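Local coordinates for plantacyanin (Spinacia oleracea, PDB 1F56), which probably carries electrons as a small blue copper protein of the phytocyanin family, binding one copper ion at the end of a cupredoxin beta barrel, at residues Q33-A38 with C74-H79; F19-V24 with L65-N70; N70-S75 with M84-N89. All blocks are in the same frame, centred on the assembly; numbering follows the deposited sequence.

How the contacts relate
Contacts 1 and 3 meet at the copper and share Cys74 and Ser75, while contact 2 lies on the far side of the chain's centre, about 21 Å from contact 1 between centres. Contact 3 is the buried one: the antiparallel pairing of strands 68-73 and 85-90, held by backbone hydrogen bonds. Contact 1 is partly buried and rests on metal bonds and one amide brace. Contact 2 is also partly buried, two loops joined by two backbone hydrogen bonds, with the Leu65 side chain packed between them. Strand 68-73 connects the three: contact 2 includes its start, contact 3 pairs most of it with strand 85-90, and contact 1 takes the loop that follows.

Contact 1. Residues Q33-A38 with C74-H79; sequences QHNVVA and CSFPGH. With CU1 (copper (I) ion), chain F; SO4 (sulfate ion), chain D.
His34 meets Cys74 and His79 in a metal-centred contact, the type 1 copper site at one end of the cupredoxin barrel. His34 lies just before strand 36-39, and Cys74 and His79 lie in the loop after strand 68-73. His34 ND1 and His79 ND1 each bind the copper at 2.0 Å, and Cys74 SG binds it at 2.2 Å. Met84 completes the site. The two imidazoles meet rim to rim, with their planes 63° apart. Phe9 also packs against both rings.

Asn35 braces the loop that carries Cys74 and His79. Its CG sits between the backbone N and the carbonyl carbon (chi1 69°). This turns the amide to the loop, where OD1 accepts a hydrogen bond from Ser75 N at 2.9 Å, in the carbonyl plane and on a lone pair. Asn35 N also gives a weak hydrogen bond to Cys74 SG. Such a second-shell N-H would be expected to draw some charge from the thiolate.

The Phe76 ring packs on His34 and Asn35, with Asn35 N over one face near the rim. Its CE2 reaches His34 CA at 3.4 Å, and its CE1 comes as close to Asn35 ND2. The amide and ring planes are 41° apart. An alanine at Phe76 would probably open a gap beside His34 and leave the Asn35 side chain without that neighbour. The root of the side chain serves the other histidine: Phe76 CB stands 3.8 Å above the plane of the His79 ring, over its centre.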
loop_
_atom_site.group_PDB
_atom_site.type_symbol
_atom_site.label_atom_id
_atom_site.label_comp_id
_atom_site.label_asym_id
_atom_site.label_seq_id
_atom_site.Cartn_x
_atom_site.Cartn_y
_atom_site.Cartn_z
ATOM N N GLN A 33 0.582 14.390 3.147
ATOM C CA GLN A 33 1.353 13.858 4.268
ATOM C C GLN A 33 1.970 12.495 4.017
ATOM O O GLN A 33 2.896 12.084 4.732
ATOM C CB GLN A 33 0.476 13.800 5.520
ATOM C CG GLN A 33 0.073 15.182 6.025
ATOM C CD GLN A 33 -0.476 15.159 7.441
ATOM O OE1 GLN A 33 -0.691 16.210 8.048
ATOM N NE2 GLN A 33 -0.708 13.958 7.973
ATOM N N HIS A 34 1.447 11.798 3.011
ATOM C CA HIS A 34 1.935 10.470 2.632
ATOM C C HIS A 34 1.625 10.242 1.151
ATOM O O HIS A 34 1.001 11.074 0.487
ATOM C CB HIS A 34 1.195 9.353 3.411
ATOM C CG HIS A 34 1.308 9.452 4.898
ATOM N ND1 HIS A 34 2.441 9.080 5.586
ATOM C CD2 HIS A 34 0.434 9.902 5.830
ATOM C CE1 HIS A 34 2.267 9.306 6.877
ATOM N NE2 HIS A 34 1.058 9.807 7.051
ATOM N N ASN A 35 2.068 9.097 0.655
ATOM C CA ASN A 35 1.760 8.671 -0.695
ATOM C C ASN A 35 1.687 7.146 -0.647
ATOM O O ASN A 35 2.030 6.528 0.381
ATOM C CB ASN A 35 2.808 9.173 -1.702
ATOM C CG ASN A 35 4.152 8.513 -1.547
ATOM O OD1 ASN A 35 4.357 7.659 -0.688
ATOM N ND2 ASN A 35 5.091 8.910 -2.397
ATOM N N VAL A 36 1.182 6.545 -1.724
ATOM C CA VAL A 36 1.081 5.099 -1.827
ATOM C C VAL A 36 1.777 4.697 -3.125
ATOM O O VAL A 36 1.372 5.110 -4.199
ATOM C CB VAL A 36 -0.377 4.626 -1.898
ATOM C CG1 VAL A 36 -0.415 3.098 -1.923
ATOM C CG2 VAL A 36 -1.167 5.193 -0.715
ATOM N N VAL A 37 2.834 3.907 -3.014
ATOM C CA VAL A 37 3.567 3.469 -4.188
ATOM C C VAL A 37 3.428 1.948 -4.283
ATOM O O VAL A 37 3.708 1.250 -3.305
ATOM C CB VAL A 37 5.070 3.846 -4.072
ATOM C CG1 VAL A 37 5.794 3.538 -5.390
ATOM C CG2 VAL A 37 5.212 5.340 -3.720
ATOM N N ALA A 38 2.973 1.454 -5.440
ATOM C CA ALA A 38 2.822 0.018 -5.678
ATOM C C ALA A 38 4.178 -0.453 -6.169
ATOM O O ALA A 38 4.640 -0.038 -7.231
ATOM C CB ALA A 38 1.735 -0.247 -6.754
ATOM N N CYS A 74 5.084 3.734 1.533
ATOM C CA CYS A 74 4.980 5.189 1.450
ATOM C C CYS A 74 6.438 5.472 1.174
ATOM O O CYS A 74 7.301 4.903 1.836
ATOM C CB CYS A 74 4.616 5.836 2.784
ATOM S SG CYS A 74 4.693 7.648 2.677
ATOM N N SER A 75 6.734 6.334 0.221
ATOM C CA SER A 75 8.143 6.578 -0.095
ATOM C C SER A 75 8.795 7.815 0.551
ATOM O O SER A 75 9.991 8.047 0.376
ATOM C CB SER A 75 8.303 6.666 -1.609
ATOM O OG SER A 75 7.597 7.799 -2.071
ATOM N N PHE A 76 8.034 8.614 1.281
ATOM C CA PHE A 76 8.632 9.794 1.904
ATOM C C PHE A 76 9.715 9.338 2.889
ATOM O O PHE A 76 9.610 8.271 3.486
ATOM C CB PHE A 76 7.564 10.632 2.617
ATOM C CG PHE A 76 6.490 11.187 1.698
ATOM C CD1 PHE A 76 6.618 11.114 0.314
ATOM C CD2 PHE A 76 5.386 11.849 2.230
ATOM C CE1 PHE A 76 5.653 11.710 -0.536
ATOM C CE2 PHE A 76 4.422 12.443 1.401
ATOM C CZ PHE A 76 4.563 12.371 0.010
ATOM N N PRO A 77 10.788 10.140 3.053
ATOM C CA PRO A 77 11.912 9.843 3.948
ATOM C C PRO A 77 11.500 9.439 5.348
ATOM O O PRO A 77 10.797 10.179 6.014
ATOM C CB PRO A 77 12.708 11.143 3.954
ATOM C CG PRO A 77 12.415 11.726 2.623
ATOM C CD PRO A 77 10.952 11.471 2.436
ATOM N N GLY A 78 11.961 8.268 5.786
ATOM C CA GLY A 78 11.641 7.772 7.113
ATOM C C GLY A 78 10.305 7.043 7.266
ATOM O O GLY A 78 10.089 6.334 8.249
ATOM N N HIS A 79 9.399 7.166 6.301
ATOM C CA HIS A 79 8.096 6.514 6.469
ATOM C C HIS A 79 8.067 4.999 6.271
ATOM O O HIS A 79 7.428 4.276 7.049
ATOM C CB HIS A 79 7.048 7.173 5.573
ATOM C CG HIS A 79 6.749 8.592 5.942
ATOM N ND1 HIS A 79 5.522 9.172 5.717
ATOM C CD2 HIS A 79 7.534 9.564 6.466
ATOM C CE1 HIS A 79 5.560 10.440 6.081
ATOM N NE2 HIS A 79 6.770 10.704 6.539
HETATM CU CU CU1 F . 4.062 8.265 4.662
HETATM S S SO4 D . 13.396 4.990 5.284
HETATM O O1 SO4 D . 13.569 4.178 4.055
HETATM O O2 SO4 D . 13.917 6.356 5.095
HETATM O O3 SO4 D . 11.960 5.080 5.598
HETATM O O4 SO4 D . 14.136 4.348 6.381
#

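Contact 2. Residues F19-V24 with L65-N70; sequences FRAGDV and LTRGQN
Gly22 and Leu65 join two loops at the end of the cupredoxin barrel away from the copper. Gly22 N donates to Leu65 O at 3.0 Å, and Leu65 N donates back to Asp23 O at 2.9 Å. Both bonds are nearly straight, and together they satisfy both backbone polar atoms of Leu65.

A type II turn from Arg20 to Asp23 presents the first loop. It is closed by Asp23 N to Arg20 O. Asp23 OD2 takes Arg20 N at 2.8 Å, from above the carboxylate plane, and OD1 takes the N-terminal Ala1 N.

Asn70 folds back on the second loop. Its OD1 accepts Thr66 N at 3.0 Å. Its ND2 gives a bond of 2.8 Å to Thr66 O, in the planes of both groups. Together the two bonds fix the rotation of the amide.

Apolar contacts fill in beside the bonds. Leu65 CD1 lies 4.0 Å from Phe19 CB and also meets Asp23 CB. Ala21 CB rests against Arg67 CA at 3.8 Å. The chemistry implies that each loop is shaped by its own side-chain-to-backbone hydrogen bonds, from Asp23 in one and Asn70 in the other. The link between them rests on two main-chain bonds, the Leu65 side chain and the Ala21-Arg67 contact.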
loop_
_atom_site.group_PDB
_atom_site.type_symbol
_atom_site.label_atom_id
_atom_site.label_comp_id
_atom_site.label_asym_id
_atom_site.label_seq_id
_atom_site.Cartn_x
_atom_site.Cartn_y
_atom_site.Cartn_z
ATOM N N PHE A 19 -7.962 -11.357 1.873
ATOM C CA PHE A 19 -8.262 -10.589 0.673
ATOM C C PHE A 19 -8.342 -11.498 -0.551
ATOM O O PHE A 19 -7.800 -12.611 -0.555
ATOM C CB PHE A 19 -7.208 -9.499 0.468
ATOM C CG PHE A 19 -7.193 -8.455 1.559
ATOM C CD1 PHE A 19 -6.420 -8.636 2.706
ATOM C CD2 PHE A 19 -7.961 -7.285 1.440
ATOM C CE1 PHE A 19 -6.409 -7.665 3.723
ATOM C CE2 PHE A 19 -7.954 -6.315 2.449
ATOM C CZ PHE A 19 -7.177 -6.511 3.589
ATOM N N ARG A 20 -9.036 -11.015 -1.578
ATOM C CA ARG A 20 -9.233 -11.760 -2.813
ATOM C C ARG A 20 -8.897 -10.914 -4.024
ATOM O O ARG A 20 -9.023 -9.682 -3.988
ATOM C CB ARG A 20 -10.692 -12.218 -2.913
ATOM C CG ARG A 20 -11.108 -13.158 -1.785
ATOM C CD ARG A 20 -10.504 -14.521 -1.989
ATOM N NE ARG A 20 -10.984 -15.509 -1.026
ATOM C CZ ARG A 20 -10.367 -15.806 0.116
ATOM N NH1 ARG A 20 -10.878 -16.721 0.930
ATOM N NH2 ARG A 20 -9.232 -15.197 0.442
ATOM N N ALA A 21 -8.471 -11.572 -5.095
ATOM C CA ALA A 21 -8.139 -10.872 -6.336
ATOM C C ALA A 21 -9.371 -10.060 -6.726
ATOM O O ALA A 21 -10.473 -10.528 -6.555
ATOM C CB ALA A 21 -7.807 -11.892 -7.428
ATOM N N GLY A 22 -9.197 -8.842 -7.226
ATOM C CA GLY A 22 -10.367 -8.060 -7.604
ATOM C C GLY A 22 -10.839 -7.084 -6.528
ATOM O O GLY A 22 -11.506 -6.107 -6.840
ATOM N N ASP A 23 -10.496 -7.330 -5.266
ATOM C CA ASP A 23 -10.893 -6.417 -4.199
ATOM C C ASP A 23 -10.284 -5.041 -4.439
ATOM O O ASP A 23 -9.195 -4.913 -5.013
ATOM C CB ASP A 23 -10.405 -6.908 -2.828
ATOM C CG ASP A 23 -11.176 -8.112 -2.316
ATOM O OD1 ASP A 23 -12.248 -8.452 -2.868
ATOM O OD2 ASP A 23 -10.696 -8.711 -1.341
ATOM N N VAL A 24 -10.982 -4.018 -3.968
ATOM C CA VAL A 24 -10.524 -2.640 -4.086
ATOM C C VAL A 24 -10.089 -2.154 -2.696
ATOM O O VAL A 24 -10.847 -2.251 -1.732
ATOM C CB VAL A 24 -11.666 -1.711 -4.601
ATOM C CG1 VAL A 24 -11.171 -0.260 -4.702
ATOM C CG2 VAL A 24 -12.184 -2.208 -5.965
ATOM N N LEU A 65 -6.671 -5.003 -6.352
ATOM C CA LEU A 65 -5.658 -6.028 -6.105
ATOM C C LEU A 65 -5.582 -7.043 -7.241
ATOM O O LEU A 65 -6.603 -7.402 -7.807
ATOM C CB LEU A 65 -5.989 -6.772 -4.820
ATOM C CG LEU A 65 -6.011 -5.940 -3.537
ATOM C CD1 LEU A 65 -6.298 -6.852 -2.334
ATOM C CD2 LEU A 65 -4.662 -5.244 -3.382
ATOM N N THR A 66 -4.380 -7.488 -7.591
ATOM C CA THR A 66 -4.246 -8.503 -8.635
ATOM C C THR A 66 -4.002 -9.822 -7.904
ATOM O O THR A 66 -3.554 -9.826 -6.751
ATOM C CB THR A 66 -3.055 -8.209 -9.591
ATOM O OG1 THR A 66 -1.869 -7.945 -8.821
ATOM C CG2 THR A 66 -3.369 -7.022 -10.483
ATOM N N ARG A 67 -4.291 -10.940 -8.556
ATOM C CA ARG A 67 -4.090 -12.230 -7.920
ATOM C C ARG A 67 -2.638 -12.413 -7.469
ATOM O O ARG A 67 -1.692 -12.155 -8.228
ATOM C CB ARG A 67 -4.493 -13.353 -8.875
ATOM C CG ARG A 67 -4.485 -14.745 -8.237
ATOM C CD ARG A 67 -5.265 -15.740 -9.096
ATOM N NE ARG A 67 -5.333 -17.070 -8.492
ATOM C CZ ARG A 67 -4.315 -17.926 -8.449
ATOM N NH1 ARG A 67 -3.141 -17.600 -8.976
ATOM N NH2 ARG A 67 -4.470 -19.118 -7.884
ATOM N N GLY A 68 -2.462 -12.877 -6.238
ATOM C CA GLY A 68 -1.126 -13.074 -5.713
ATOM C C GLY A 68 -0.694 -11.932 -4.798
ATOM O O GLY A 68 -1.531 -11.266 -4.175
ATOM N N GLN A 69 0.614 -11.702 -4.719
ATOM C CA GLN A 69 1.152 -10.658 -3.857
ATOM C C GLN A 69 1.034 -9.236 -4.426
ATOM O O GLN A 69 1.229 -8.998 -5.626
ATOM C CB GLN A 69 2.610 -10.980 -3.518
ATOM C CG GLN A 69 2.798 -12.306 -2.770
ATOM C CD GLN A 69 2.236 -12.269 -1.359
ATOM O OE1 GLN A 69 2.705 -11.510 -0.509
ATOM N NE2 GLN A 69 1.228 -13.088 -1.102
ATOM N N ASN A 70 0.673 -8.311 -3.541
ATOM C CA ASN A 70 0.512 -6.893 -3.857
ATOM C C ASN A 70 1.260 -6.156 -2.756
ATOM O O ASN A 70 0.904 -6.274 -1.582
ATOM C CB ASN A 70 -0.961 -6.507 -3.797
ATOM C CG ASN A 70 -1.788 -7.154 -4.907
ATOM O OD1 ASN A 70 -2.059 -6.536 -5.934
ATOM N ND2 ASN A 70 -2.187 -8.403 -4.699
#

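Contact 3. Residues N70-S75 with M84-N89; sequences NYFICS and MKIAIN. With CU1 (copper (I) ion), chain F.
Met84 and Cys74 face each other where two paired strands run out toward the copper. Met84 CB touches Cys74 CB at 3.7 Å. The chain then leaves CB with CG anti to the carbonyl carbon (chi1 -75°) and stays extended through chi2, which carries SD up to the metal. There SD binds the copper at 2.7 Å, a longer bond than that of the cysteine sulfur. SD also packs against Cys74 CB. The bend at chi3 (90°) turns CE back beside the site, 3.6 Å from the copper and also near Cys74 CB. Trp7 and His34 pack against this side chain from outside the two strands.

The backbone fixes the same pair, as Cys74 N donates to Met84 O at 3.1 Å. Beyond it the segments form the antiparallel beta hairpin of strands 68-73 and 85-90, part of the cupredoxin barrel. The N-to-C directions of 70-73 and 85-89 are 170° apart. Phe72 and Ile86 are a hydrogen-bonded pair, joined by two bonds, Phe72 N to Ile86 O and Ile86 N to Phe72 O. Asn70 and Ile88 repeat this pattern further along.

The side chains of Phe72 and Ile86 share one face of the sheet. Phe72 CB meets Ile86 CG1 at 4.1 Å, and the Phe72 ring goes on to meet that of Phe27. On the other face the non-hydrogen-bonded pairs stand side by side. Tyr71 CD1 and CE1 both touch Ala87 CB, each at 3.6 Å. Ile73 CG2 packs on Lys85 CB at 3.7 Å. The rest of the lysine bends away, and its NZ hydrogen-bonds to Tyr44 O and makes a cation-pi contact with the Tyr44 ring.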
loop_
_atom_site.group_PDB
_atom_site.type_symbol
_atom_site.label_atom_id
_atom_site.label_comp_id
_atom_site.label_asym_id
_atom_site.label_seq_id
_atom_site.Cartn_x
_atom_site.Cartn_y
_atom_site.Cartn_z
ATOM N N ASN A 70 0.673 -8.311 -3.541
ATOM C CA ASN A 70 0.512 -6.893 -3.857
ATOM C C ASN A 70 1.260 -6.156 -2.756
ATOM O O ASN A 70 0.904 -6.274 -1.582
ATOM C CB ASN A 70 -0.961 -6.507 -3.797
ATOM C CG ASN A 70 -1.788 -7.154 -4.907
ATOM O OD1 ASN A 70 -2.059 -6.536 -5.934
ATOM N ND2 ASN A 70 -2.187 -8.403 -4.699
ATOM N N TYR A 71 2.275 -5.390 -3.132
ATOM C CA TYR A 71 3.107 -4.665 -2.169
ATOM C C TYR A 71 2.925 -3.163 -2.283
ATOM O O TYR A 71 2.852 -2.626 -3.390
ATOM C CB TYR A 71 4.592 -4.980 -2.418
ATOM C CG TYR A 71 4.954 -6.445 -2.353
ATOM C CD1 TYR A 71 5.077 -7.100 -1.126
ATOM C CD2 TYR A 71 5.169 -7.186 -3.524
ATOM C CE1 TYR A 71 5.401 -8.461 -1.059
ATOM C CE2 TYR A 71 5.496 -8.554 -3.464
ATOM C CZ TYR A 71 5.607 -9.178 -2.234
ATOM O OH TYR A 71 5.904 -10.522 -2.174
ATOM N N PHE A 72 2.866 -2.479 -1.144
ATOM C CA PHE A 72 2.711 -1.026 -1.154
ATOM C C PHE A 72 3.591 -0.410 -0.074
ATOM O O PHE A 72 3.746 -1.009 0.981
ATOM C CB PHE A 72 1.257 -0.622 -0.870
ATOM C CG PHE A 72 0.261 -1.211 -1.817
ATOM C CD1 PHE A 72 -0.306 -2.458 -1.560
ATOM C CD2 PHE A 72 -0.129 -0.516 -2.962
ATOM C CE1 PHE A 72 -1.255 -3.005 -2.430
ATOM C CE2 PHE A 72 -1.075 -1.062 -3.832
ATOM C CZ PHE A 72 -1.637 -2.306 -3.561
ATOM N N ILE A 73 4.170 0.766 -0.339
ATOM C CA ILE A 73 4.984 1.469 0.664
ATOM C C ILE A 73 4.712 2.963 0.518
ATOM O O ILE A 73 4.131 3.406 -0.482
ATOM C CB ILE A 73 6.540 1.261 0.457
ATOM C CG1 ILE A 73 6.999 1.894 -0.868
ATOM C CG2 ILE A 73 6.896 -0.227 0.467
ATOM C CD1 ILE A 73 8.514 1.820 -1.102
ATOM N N CYS A 74 5.084 3.734 1.533
ATOM C CA CYS A 74 4.980 5.189 1.450
ATOM C C CYS A 74 6.438 5.472 1.174
ATOM O O CYS A 74 7.301 4.903 1.836
ATOM C CB CYS A 74 4.616 5.836 2.784
ATOM S SG CYS A 74 4.693 7.648 2.677
ATOM N N SER A 75 6.734 6.334 0.221
ATOM C CA SER A 75 8.143 6.578 -0.095
ATOM C C SER A 75 8.795 7.815 0.551
ATOM O O SER A 75 9.991 8.047 0.376
ATOM C CB SER A 75 8.303 6.666 -1.609
ATOM O OG SER A 75 7.597 7.799 -2.071
ATOM N N MET A 84 5.551 2.074 7.294
ATOM C CA MET A 84 4.547 2.290 6.272
ATOM C C MET A 84 4.777 1.413 5.039
ATOM O O MET A 84 5.272 1.860 4.006
ATOM C CB MET A 84 4.474 3.765 5.885
ATOM C CG MET A 84 3.779 4.619 6.925
ATOM S SD MET A 84 3.283 6.231 6.287
ATOM C CE MET A 84 1.589 5.876 5.652
ATOM N N LYS A 85 4.417 0.146 5.166
ATOM C CA LYS A 85 4.557 -0.792 4.055
ATOM C C LYS A 85 3.641 -1.981 4.347
ATOM O O LYS A 85 3.460 -2.344 5.514
ATOM C CB LYS A 85 6.009 -1.286 3.949
ATOM C CG LYS A 85 6.444 -2.039 5.201
ATOM C CD LYS A 85 7.585 -3.001 4.946
ATOM C CE LYS A 85 8.917 -2.316 4.807
ATOM N NZ LYS A 85 10.008 -3.333 4.675
ATOM N N ILE A 86 3.046 -2.564 3.309
ATOM C CA ILE A 86 2.210 -3.740 3.503
ATOM C C ILE A 86 2.282 -4.668 2.312
ATOM O O ILE A 86 2.504 -4.240 1.174
ATOM C CB ILE A 86 0.717 -3.419 3.729
ATOM C CG1 ILE A 86 0.190 -2.526 2.612
ATOM C CG2 ILE A 86 0.516 -2.811 5.099
ATOM C CD1 ILE A 86 -1.321 -2.299 2.692
ATOM N N ALA A 87 2.108 -5.952 2.601
ATOM C CA ALA A 87 2.114 -6.995 1.599
ATOM C C ALA A 87 0.770 -7.687 1.793
ATOM O O ALA A 87 0.466 -8.182 2.881
ATOM C CB ALA A 87 3.257 -7.962 1.851
ATOM N N ILE A 88 -0.045 -7.686 0.743
ATOM C CA ILE A 88 -1.365 -8.308 0.778
ATOM C C ILE A 88 -1.353 -9.495 -0.184
ATOM O O ILE A 88 -0.898 -9.358 -1.323
ATOM C CB ILE A 88 -2.448 -7.312 0.297
ATOM C CG1 ILE A 88 -2.447 -6.069 1.183
ATOM C CG2 ILE A 88 -3.830 -7.988 0.269
ATOM C CD1 ILE A 88 -2.774 -6.347 2.622
ATOM N N ASN A 89 -1.815 -10.656 0.279
ATOM C CA ASN A 89 -1.901 -11.840 -0.577
ATOM C C ASN A 89 -3.348 -11.918 -1.043
ATOM O O ASN A 89 -4.243 -12.226 -0.257
ATOM C CB ASN A 89 -1.550 -13.114 0.189
ATOM C CG ASN A 89 -1.588 -14.364 -0.698
ATOM O OD1 ASN A 89 -1.604 -15.488 -0.208
ATOM N ND2 ASN A 89 -1.593 -14.162 -2.001
HETATM CU CU CU1 F . 4.062 8.265 4.662
#